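Side-chain contacts in plasmin and fibronectin-binding protein A (Streptococcus pneumoniae, PDB 4MR0), which acts as a fibronectin-dependent adhesin and invasin on the pneumococcal surface, binding human fibronectin, plasmin, plasminogen and serum albumin: residues D140-G145 with G149-P154; S334-S339 with T347-H352; K528-I533 with F551-E556. All coordinates share one frame; numbering follows the deposited sequence.

Contact 1: D140-G145 with G149-P154; sequences DAAAQG and GNVYFP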
loop_
_atom_site.group_PDB
_atom_site.type_symbol
_atom_site.label_atom_id
_atom_site.label_comp_id
_atom_site.label_asym_id
_atom_site.label_seq_id
_atom_site.Cartn_x
_atom_site.Cartn_y
_atom_site.Cartn_z
ATOM N N ASP A 140 24.637 -9.301 -15.117
ATOM C CA ASP A 140 25.997 -8.794 -14.950
ATOM C C ASP A 140 26.608 -8.332 -16.267
ATOM O O ASP A 140 27.271 -7.299 -16.320
ATOM C CB ASP A 140 26.888 -9.861 -14.308
ATOM C CG ASP A 140 26.545 -10.105 -12.852
ATOM O OD1 ASP A 140 25.709 -9.352 -12.307
ATOM O OD2 ASP A 140 27.113 -11.043 -12.250
ATOM N N ALA A 141 26.383 -9.094 -17.333
ATOM C CA ALA A 141 26.915 -8.727 -18.641
ATOM C C ALA A 141 26.222 -7.467 -19.150
ATOM O O ALA A 141 26.860 -6.579 -19.721
ATOM C CB ALA A 141 26.710 -9.868 -19.629
ATOM N N ALA A 142 24.911 -7.390 -18.935
ATOM C CA ALA A 142 24.137 -6.239 -19.377
ATOM C C ALA A 142 24.607 -4.975 -18.661
ATOM O O ALA A 142 24.693 -3.903 -19.264
ATOM C CB ALA A 142 22.656 -6.475 -19.110
ATOM N N ALA A 143 24.907 -5.116 -17.372
ATOM C CA ALA A 143 25.369 -4.002 -16.550
ATOM C C ALA A 143 26.680 -3.430 -17.080
ATOM O O ALA A 143 26.989 -2.257 -16.860
ATOM C CB ALA A 143 25.545 -4.456 -15.106
ATOM N N GLN A 144 27.445 -4.261 -17.778
ATOM C CA GLN A 144 28.718 -3.828 -18.346
ATOM C C GLN A 144 28.501 -3.091 -19.657
ATOM O O GLN A 144 29.420 -2.465 -20.183
ATOM C CB GLN A 144 29.639 -5.028 -18.579
ATOM C CG GLN A 144 30.222 -5.624 -17.309
ATOM C CD GLN A 144 30.859 -4.565 -16.420
ATOM O OE1 GLN A 144 31.591 -3.693 -16.899
ATOM N NE2 GLN A 144 30.588 -4.639 -15.119
ATOM N N GLY A 145 27.285 -3.177 -20.187
ATOM C CA GLY A 145 26.973 -2.499 -21.431
ATOM C C GLY A 145 26.474 -3.423 -22.527
ATOM O O GLY A 145 25.859 -2.966 -23.488
ATOM N N GLY A 149 22.299 -3.158 -22.198
ATOM C CA GLY A 149 21.802 -3.327 -20.846
ATOM C C GLY A 149 20.478 -4.066 -20.840
ATOM O O GLY A 149 19.853 -4.224 -19.790
ATOM N N ASN A 150 20.059 -4.530 -22.015
ATOM C CA ASN A 150 18.798 -5.249 -22.158
ATOM C C ASN A 150 18.926 -6.761 -22.009
ATOM O O ASN A 150 19.771 -7.395 -22.649
ATOM C CB ASN A 150 18.163 -4.922 -23.511
ATOM C CG ASN A 150 17.801 -3.456 -23.638
ATOM O OD1 ASN A 150 16.925 -2.962 -22.933
ATOM N ND2 ASN A 150 18.481 -2.751 -24.533
ATOM N N VAL A 151 18.072 -7.319 -21.154
ATOM C CA VAL A 151 18.028 -8.754 -20.883
ATOM C C VAL A 151 16.621 -9.257 -21.211
ATOM O O VAL A 151 15.630 -8.636 -20.826
ATOM C CB VAL A 151 18.350 -9.048 -19.399
ATOM C CG1 VAL A 151 18.194 -10.537 -19.110
ATOM C CG2 VAL A 151 19.771 -8.600 -19.079
ATOM N N TYR A 152 16.528 -10.377 -21.925
ATOM C CA TYR A 152 15.223 -10.915 -22.295
ATOM C C TYR A 152 14.951 -12.308 -21.737
ATOM O O TYR A 152 15.866 -13.120 -21.589
ATOM C CB TYR A 152 15.088 -10.943 -23.820
ATOM C CG TYR A 152 13.745 -11.439 -24.305
ATOM C CD1 TYR A 152 12.587 -10.683 -24.107
ATOM C CD2 TYR A 152 13.626 -12.672 -24.949
ATOM C CE1 TYR A 152 11.342 -11.143 -24.538
ATOM C CE2 TYR A 152 12.384 -13.145 -25.383
ATOM C CZ TYR A 152 11.250 -12.377 -25.174
ATOM O OH TYR A 152 10.024 -12.849 -25.589
ATOM N N PHE A 153 13.685 -12.571 -21.428
ATOM C CA PHE A 153 13.255 -13.857 -20.896
ATOM C C PHE A 153 12.217 -14.493 -21.820
ATOM O O PHE A 153 11.082 -14.018 -21.905
ATOM C CB PHE A 153 12.611 -13.708 -19.509
ATOM C CG PHE A 153 13.577 -13.366 -18.403
ATOM C CD1 PHE A 153 14.122 -12.088 -18.301
ATOM C CD2 PHE A 153 13.904 -14.313 -17.439
ATOM C CE1 PHE A 153 14.982 -11.756 -17.249
ATOM C CE2 PHE A 153 14.762 -13.996 -16.379
ATOM C CZ PHE A 153 15.299 -12.718 -16.285
ATOM N N PRO A 154 12.599 -15.565 -22.537
ATOM C CA PRO A 154 11.678 -16.259 -23.445
ATOM C C PRO A 154 10.612 -16.996 -22.630
ATOM O O PRO A 154 10.726 -17.106 -21.408
ATOM C CB PRO A 154 12.592 -17.240 -24.185
ATOM C CG PRO A 154 13.921 -16.528 -24.187
ATOM C CD PRO A 154 13.990 -15.991 -22.774
#
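With CG1 of V151 anti to the backbone N (chi1 176°), its other methyl, CG2, stands beside that N and meets CB of A142 at 3.6 Å. This methyl-to-methyl touch lies where helix 132-143, at the N-terminal end of the right-handed parallel beta-helix, leads into strand 150-153. Alanine suits position 142 because its lone methyl, aimed at the strand, is just large enough to meet V151 CG2. A branched valine suits a strand, and V151 packs on both A142 and A138 of this helix. Beyond A142 the helix closes in a Schellman motif. G145 has a positive phi of 122°, which glycine adopts easily, and its N donates to A142 O at 2.8 Å. G149, again with the positive phi that glycine takes without strain, starts the return, and its backbone is hydrogen-bonded to H171 of the neighbouring strand 170-174. Its bare backbone comes very near the helix, with the CA atoms of A142 and G149 4.0 Å apart. Glycine's CA also reaches the oxygen already gripped by G145: the CA-H of G149 points to A142 O at 3.3 Å, with 145° at the hydrogen.

Contact 2: S334-S339 with T347-H352; sequences SYFGKS and TAIGTH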
loop_
_atom_site.group_PDB
_atom_site.type_symbol
_atom_site.label_atom_id
_atom_site.label_comp_id
_atom_site.label_asym_id
_atom_site.label_seq_id
_atom_site.Cartn_x
_atom_site.Cartn_y
_atom_site.Cartn_z
ATOM N N SER A 334 -2.891 -0.296 -11.701
ATOM C CA SER A 334 -2.676 -1.677 -11.314
ATOM C C SER A 334 -3.851 -2.284 -10.577
ATOM O O SER A 334 -4.682 -1.579 -10.011
ATOM C CB SER A 334 -1.401 -1.781 -10.473
ATOM O OG SER A 334 -0.281 -1.370 -11.239
ATOM N N TYR A 335 -3.910 -3.609 -10.591
ATOM C CA TYR A 335 -4.990 -4.335 -9.951
ATOM C C TYR A 335 -4.508 -5.126 -8.738
ATOM O O TYR A 335 -3.442 -5.742 -8.764
ATOM C CB TYR A 335 -5.649 -5.262 -10.983
ATOM C CG TYR A 335 -6.680 -6.203 -10.416
ATOM C CD1 TYR A 335 -6.295 -7.372 -9.760
ATOM C CD2 TYR A 335 -8.043 -5.924 -10.527
ATOM C CE1 TYR A 335 -7.238 -8.239 -9.226
ATOM C CE2 TYR A 335 -8.999 -6.787 -9.996
ATOM C CZ TYR A 335 -8.588 -7.941 -9.345
ATOM O OH TYR A 335 -9.516 -8.792 -8.795
ATOM N N PHE A 336 -5.305 -5.099 -7.675
ATOM C CA PHE A 336 -4.975 -5.806 -6.449
ATOM C C PHE A 336 -6.146 -6.680 -6.023
ATOM O O PHE A 336 -7.264 -6.188 -5.845
ATOM C CB PHE A 336 -4.637 -4.804 -5.342
ATOM C CG PHE A 336 -3.512 -3.872 -5.697
ATOM C CD1 PHE A 336 -3.707 -2.838 -6.616
ATOM C CD2 PHE A 336 -2.251 -4.037 -5.128
ATOM C CE1 PHE A 336 -2.660 -1.985 -6.960
ATOM C CE2 PHE A 336 -1.194 -3.185 -5.468
ATOM C CZ PHE A 336 -1.400 -2.160 -6.384
ATOM N N GLY A 337 -5.885 -7.976 -5.862
ATOM C CA GLY A 337 -6.936 -8.897 -5.466
ATOM C C GLY A 337 -6.405 -10.229 -4.971
ATOM O O GLY A 337 -5.350 -10.302 -4.334
ATOM N N LYS A 338 -7.136 -11.296 -5.263
ATOM C CA LYS A 338 -6.719 -12.625 -4.838
ATOM C C LYS A 338 -6.328 -13.465 -6.047
ATOM O O LYS A 338 -6.469 -13.025 -7.188
ATOM C CB LYS A 338 -7.858 -13.312 -4.079
ATOM C CG LYS A 338 -9.042 -13.720 -4.958
ATOM C CD LYS A 338 -10.077 -14.487 -4.148
ATOM C CE LYS A 338 -11.144 -15.118 -5.042
ATOM N NZ LYS A 338 -11.974 -14.109 -5.749
ATOM N N SER A 339 -5.822 -14.669 -5.790
ATOM C CA SER A 339 -5.441 -15.587 -6.855
ATOM C C SER A 339 -6.256 -16.850 -6.626
ATOM O O SER A 339 -7.062 -16.911 -5.697
ATOM C CB SER A 339 -3.959 -15.944 -6.765
ATOM O OG SER A 339 -3.731 -16.816 -5.665
ATOM N N THR A 347 -3.380 -5.377 2.856
ATOM C CA THR A 347 -3.230 -3.949 2.591
ATOM C C THR A 347 -2.456 -3.851 1.287
ATOM O O THR A 347 -1.355 -4.382 1.175
ATOM C CB THR A 347 -2.427 -3.255 3.711
ATOM O OG1 THR A 347 -3.187 -3.280 4.922
ATOM C CG2 THR A 347 -2.122 -1.808 3.347
ATOM N N ALA A 348 -3.027 -3.183 0.290
ATOM C CA ALA A 348 -2.343 -3.082 -0.995
ATOM C C ALA A 348 -1.100 -2.197 -0.980
ATOM O O ALA A 348 -0.033 -2.611 -1.443
ATOM C CB ALA A 348 -3.315 -2.591 -2.076
ATOM N N ILE A 349 -1.229 -0.992 -0.432
ATOM C CA ILE A 349 -0.123 -0.040 -0.436
ATOM C C ILE A 349 -0.016 0.769 0.844
ATOM O O ILE A 349 -1.030 1.177 1.414
ATOM C CB ILE A 349 -0.294 0.991 -1.590
ATOM C CG1 ILE A 349 -0.503 0.273 -2.921
ATOM C CG2 ILE A 349 0.928 1.908 -1.667
ATOM C CD1 ILE A 349 -0.986 1.194 -4.042
ATOM N N GLY A 350 1.213 1.018 1.289
ATOM C CA GLY A 350 1.386 1.845 2.469
ATOM C C GLY A 350 2.603 1.508 3.297
ATOM O O GLY A 350 3.591 0.988 2.791
ATOM N N THR A 351 2.534 1.845 4.577
ATOM C CA THR A 351 3.602 1.534 5.509
ATOM C C THR A 351 3.041 1.699 6.916
ATOM O O THR A 351 1.965 2.281 7.101
ATOM C CB THR A 351 4.855 2.412 5.291
ATOM O OG1 THR A 351 5.962 1.817 5.984
ATOM C CG2 THR A 351 4.633 3.828 5.794
ATOM N N HIS A 352 3.765 1.196 7.905
ATOM C CA HIS A 352 3.275 1.223 9.278
ATOM C C HIS A 352 4.342 1.594 10.300
ATOM O O HIS A 352 4.231 1.210 11.464
ATOM C CB HIS A 352 2.783 -0.170 9.617
ATOM C CG HIS A 352 3.813 -1.225 9.354
ATOM N ND1 HIS A 352 4.004 -1.785 8.108
ATOM C CD2 HIS A 352 4.769 -1.756 10.154
ATOM C CE1 HIS A 352 5.031 -2.615 8.152
ATOM N NE2 HIS A 352 5.514 -2.615 9.382
#
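Strand 335-337 runs down one face of the parallel beta-helix, and the chain returns to turn a corner at A348 and I349, where the CA of A348 comes within 6.6 Å of that of F336. No hydrogen bond joins the two segments; side chains alone make the contact. F336 points inward, its CG held beside the backbone N and anti to the carbonyl carbon (chi1 -57°), which turns the ring toward the corner. There CB of A348 approaches the ring obliquely, nearest to CD2 at 3.5 Å and almost as close to CG at 3.8 Å. The far end of the ring meets a second residue: CD1 of I349 reaches CZ at 4.1 Å, the two side chains crossing at about a right angle. I349 begins its side chain across the line to the strand, and only its extended chain, with chi2 at 167°, brings the terminal methyl to the ring. Each residue type fits its task. Phenylalanine is large enough to touch both corner residues at once, alanine is small enough to let the corner approach it, and isoleucine supplies a reaching methyl. Within the coil stack, F336 lies against F285 in a ring stack and also meets F371, its counterparts in strands 278-289 and 364-372, as in the aromatic stacks that run through many parallel beta-helices. Entirely apolar and buried, the contact implies cohesion by dispersion and the hydrophobic effect, so that shape, not directional bonding, fits the corner to the strand.

Contact 3: K528-I533 with F551-E556; sequences KYISFI and FNIVTE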
loop_
_atom_site.group_PDB
_atom_site.type_symbol
_atom_site.label_atom_id
_atom_site.label_comp_id
_atom_site.label_asym_id
_atom_site.label_seq_id
_atom_site.Cartn_x
_atom_site.Cartn_y
_atom_site.Cartn_z
ATOM N N LYS A 528 -26.932 10.780 10.669
ATOM C CA LYS A 528 -26.541 12.165 10.422
ATOM C C LYS A 528 -25.597 12.280 9.234
ATOM O O LYS A 528 -24.577 11.592 9.173
ATOM C CB LYS A 528 -25.861 12.773 11.652
ATOM C CG LYS A 528 -26.742 13.732 12.441
ATOM C CD LYS A 528 -25.915 14.660 13.327
ATOM C CE LYS A 528 -25.133 13.884 14.375
ATOM N NZ LYS A 528 -24.290 14.780 15.224
ATOM N N TYR A 529 -25.942 13.155 8.295
ATOM C CA TYR A 529 -25.120 13.370 7.110
ATOM C C TYR A 529 -23.737 13.877 7.514
ATOM O O TYR A 529 -22.714 13.357 7.066
ATOM C CB TYR A 529 -25.768 14.407 6.183
ATOM C CG TYR A 529 -27.058 13.979 5.512
ATOM C CD1 TYR A 529 -27.582 12.699 5.690
ATOM C CD2 TYR A 529 -27.743 14.860 4.673
ATOM C CE1 TYR A 529 -28.759 12.306 5.045
ATOM C CE2 TYR A 529 -28.913 14.481 4.024
ATOM C CZ TYR A 529 -29.415 13.205 4.211
ATOM O OH TYR A 529 -30.556 12.824 3.544
ATOM N N ILE A 530 -23.723 14.902 8.359
ATOM C CA ILE A 530 -22.484 15.516 8.822
ATOM C C ILE A 530 -22.481 15.679 10.338
ATOM O O ILE A 530 -23.431 16.201 10.920
ATOM C CB ILE A 530 -22.296 16.917 8.192
ATOM C CG1 ILE A 530 -22.363 16.818 6.668
ATOM C CG2 ILE A 530 -20.967 17.519 8.635
ATOM C CD1 ILE A 530 -22.418 18.164 5.968
ATOM N N SER A 531 -21.407 15.222 10.971
ATOM C CA SER A 531 -21.249 15.335 12.416
ATOM C C SER A 531 -19.970 16.120 12.690
ATOM O O SER A 531 -18.873 15.660 12.374
ATOM C CB SER A 531 -21.144 13.949 13.057
ATOM O OG SER A 531 -22.288 13.169 12.775
ATOM N N PHE A 532 -20.119 17.309 13.264
ATOM C CA PHE A 532 -18.985 18.172 13.587
ATOM C C PHE A 532 -18.898 18.165 15.109
ATOM O O PHE A 532 -19.618 18.898 15.793
ATOM C CB PHE A 532 -19.247 19.578 13.041
ATOM C CG PHE A 532 -18.071 20.508 13.128
ATOM C CD1 PHE A 532 -16.769 20.019 13.149
ATOM C CD2 PHE A 532 -18.268 21.886 13.133
ATOM C CE1 PHE A 532 -15.680 20.888 13.174
ATOM C CE2 PHE A 532 -17.185 22.766 13.155
ATOM C CZ PHE A 532 -15.887 22.264 13.177
ATOM N N ILE A 533 -17.999 17.332 15.623
ATOM C CA ILE A 533 -17.830 17.133 17.058
ATOM C C ILE A 533 -16.521 17.592 17.693
ATOM O O ILE A 533 -15.453 17.488 17.096
ATOM C CB ILE A 533 -17.981 15.638 17.382
ATOM C CG1 ILE A 533 -19.369 15.152 16.968
ATOM C CG2 ILE A 533 -17.725 15.394 18.848
ATOM C CD1 ILE A 533 -19.482 13.644 16.910
ATOM N N PHE A 551 -25.367 20.510 4.930
ATOM C CA PHE A 551 -24.985 21.894 5.176
ATOM C C PHE A 551 -23.496 22.053 4.949
ATOM O O PHE A 551 -22.792 21.074 4.696
ATOM C CB PHE A 551 -25.335 22.333 6.605
ATOM C CG PHE A 551 -24.707 21.491 7.683
ATOM C CD1 PHE A 551 -25.283 20.284 8.068
ATOM C CD2 PHE A 551 -23.545 21.916 8.329
ATOM C CE1 PHE A 551 -24.712 19.510 9.078
ATOM C CE2 PHE A 551 -22.965 21.151 9.338
ATOM C CZ PHE A 551 -23.551 19.946 9.717
ATOM N N ASN A 552 -23.017 23.288 5.029
ATOM C CA ASN A 552 -21.607 23.544 4.834
ATOM C C ASN A 552 -20.985 24.121 6.088
ATOM O O ASN A 552 -21.673 24.656 6.957
ATOM C CB ASN A 552 -21.385 24.506 3.663
ATOM C CG ASN A 552 -21.884 23.946 2.343
ATOM O OD1 ASN A 552 -21.848 22.733 2.113
ATOM N ND2 ASN A 552 -22.337 24.832 1.457
ATOM N N ILE A 553 -19.672 23.983 6.181
ATOM C CA ILE A 553 -18.927 24.509 7.307
ATOM C C ILE A 553 -17.815 25.346 6.716
ATOM O O ILE A 553 -17.177 24.943 5.744
ATOM C CB ILE A 553 -18.287 23.393 8.146
ATOM C CG1 ILE A 553 -19.372 22.456 8.680
ATOM C CG2 ILE A 553 -17.476 24.007 9.283
ATOM C CD1 ILE A 553 -18.823 21.227 9.380
ATOM N N VAL A 554 -17.594 26.517 7.291
ATOM C CA VAL A 554 -16.538 27.392 6.822
ATOM C C VAL A 554 -15.869 27.966 8.049
ATOM O O VAL A 554 -16.453 27.977 9.134
ATOM C CB VAL A 554 -17.091 28.552 5.950
ATOM C CG1 VAL A 554 -17.948 27.989 4.827
ATOM C CG2 VAL A 554 -17.897 29.523 6.804
ATOM N N THR A 555 -14.639 28.430 7.881
ATOM C CA THR A 555 -13.899 29.019 8.979
ATOM C C THR A 555 -13.730 30.492 8.656
ATOM O O THR A 555 -13.202 30.850 7.606
ATOM C CB THR A 555 -12.520 28.358 9.132
ATOM O OG1 THR A 555 -12.692 26.951 9.340
ATOM C CG2 THR A 555 -11.767 28.950 10.313
ATOM N N GLU A 556 -14.195 31.341 9.563
ATOM C CA GLU A 556 -14.116 32.784 9.376
ATOM C C GLU A 556 -13.410 33.431 10.563
ATOM O O GLU A 556 -13.917 33.408 11.680
ATOM C CB GLU A 556 -15.530 33.350 9.233
ATOM C CG GLU A 556 -15.605 34.855 9.076
ATOM C CD GLU A 556 -17.029 35.369 9.206
ATOM O OE1 GLU A 556 -17.635 35.164 10.282
ATOM O OE2 GLU A 556 -17.543 35.973 8.240
#
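I530 and F551 interlock at the C-terminal end of the parallel beta-helix, where strand 551-556 lies over the interior of the last coils and pairs with strand 559-564. This strand and strand 530-533 run in roughly the same direction, 31° apart, with axes 9.3 Å from each other at their closest, too far for backbone pairing, so the side chains fill the gap. The ring of F551 takes the position between its backbone N and carbonyl carbon (chi1 58°), which folds it back toward I530. Its CZ then nudges the branch point of the isoleucine, 3.6 Å from I530 CB, while the CD1 methyl of I530 rises over the ring, 11° off the normal, in a CH-pi contact. One step along, the strands trade parts: strand 551-556 now gives the isoleucine and strand 530-533 the ring. The CD1 methyl of I553 rests over one face of the F532 ring, 4.2 Å from its centroid, and fills the hollow between that ring and CG2 of I530. Y560 meets the F532 ring edge-to-face, and V517 adjoins I553. The other hollow lies between the F551 ring and its own backbone; I530 CD1 fills it, with F551 O 3.2 Å away.

In the fold
The three contacts come in series along the chain and mark the start, the middle and the end of one elongated right-handed parallel beta-helix. Centre to centre, contacts 1 and 2 are 30 Å apart, contacts 2 and 3 are 33 Å apart, and contacts 1 and 3 are 58 Å apart, on opposite sides of the chain's centre; none touches another. Strands 150-153 and 329-337 both take part in the parallel strand pairing that runs from coil to coil, whereas strand 530-535 belongs to another face and strand 551-556 to a two-stranded antiparallel pair. Apolar contacts thus recur from one end of the rod to the other, consistent with a stiff, extended adhesin domain presenting long surfaces to host proteins.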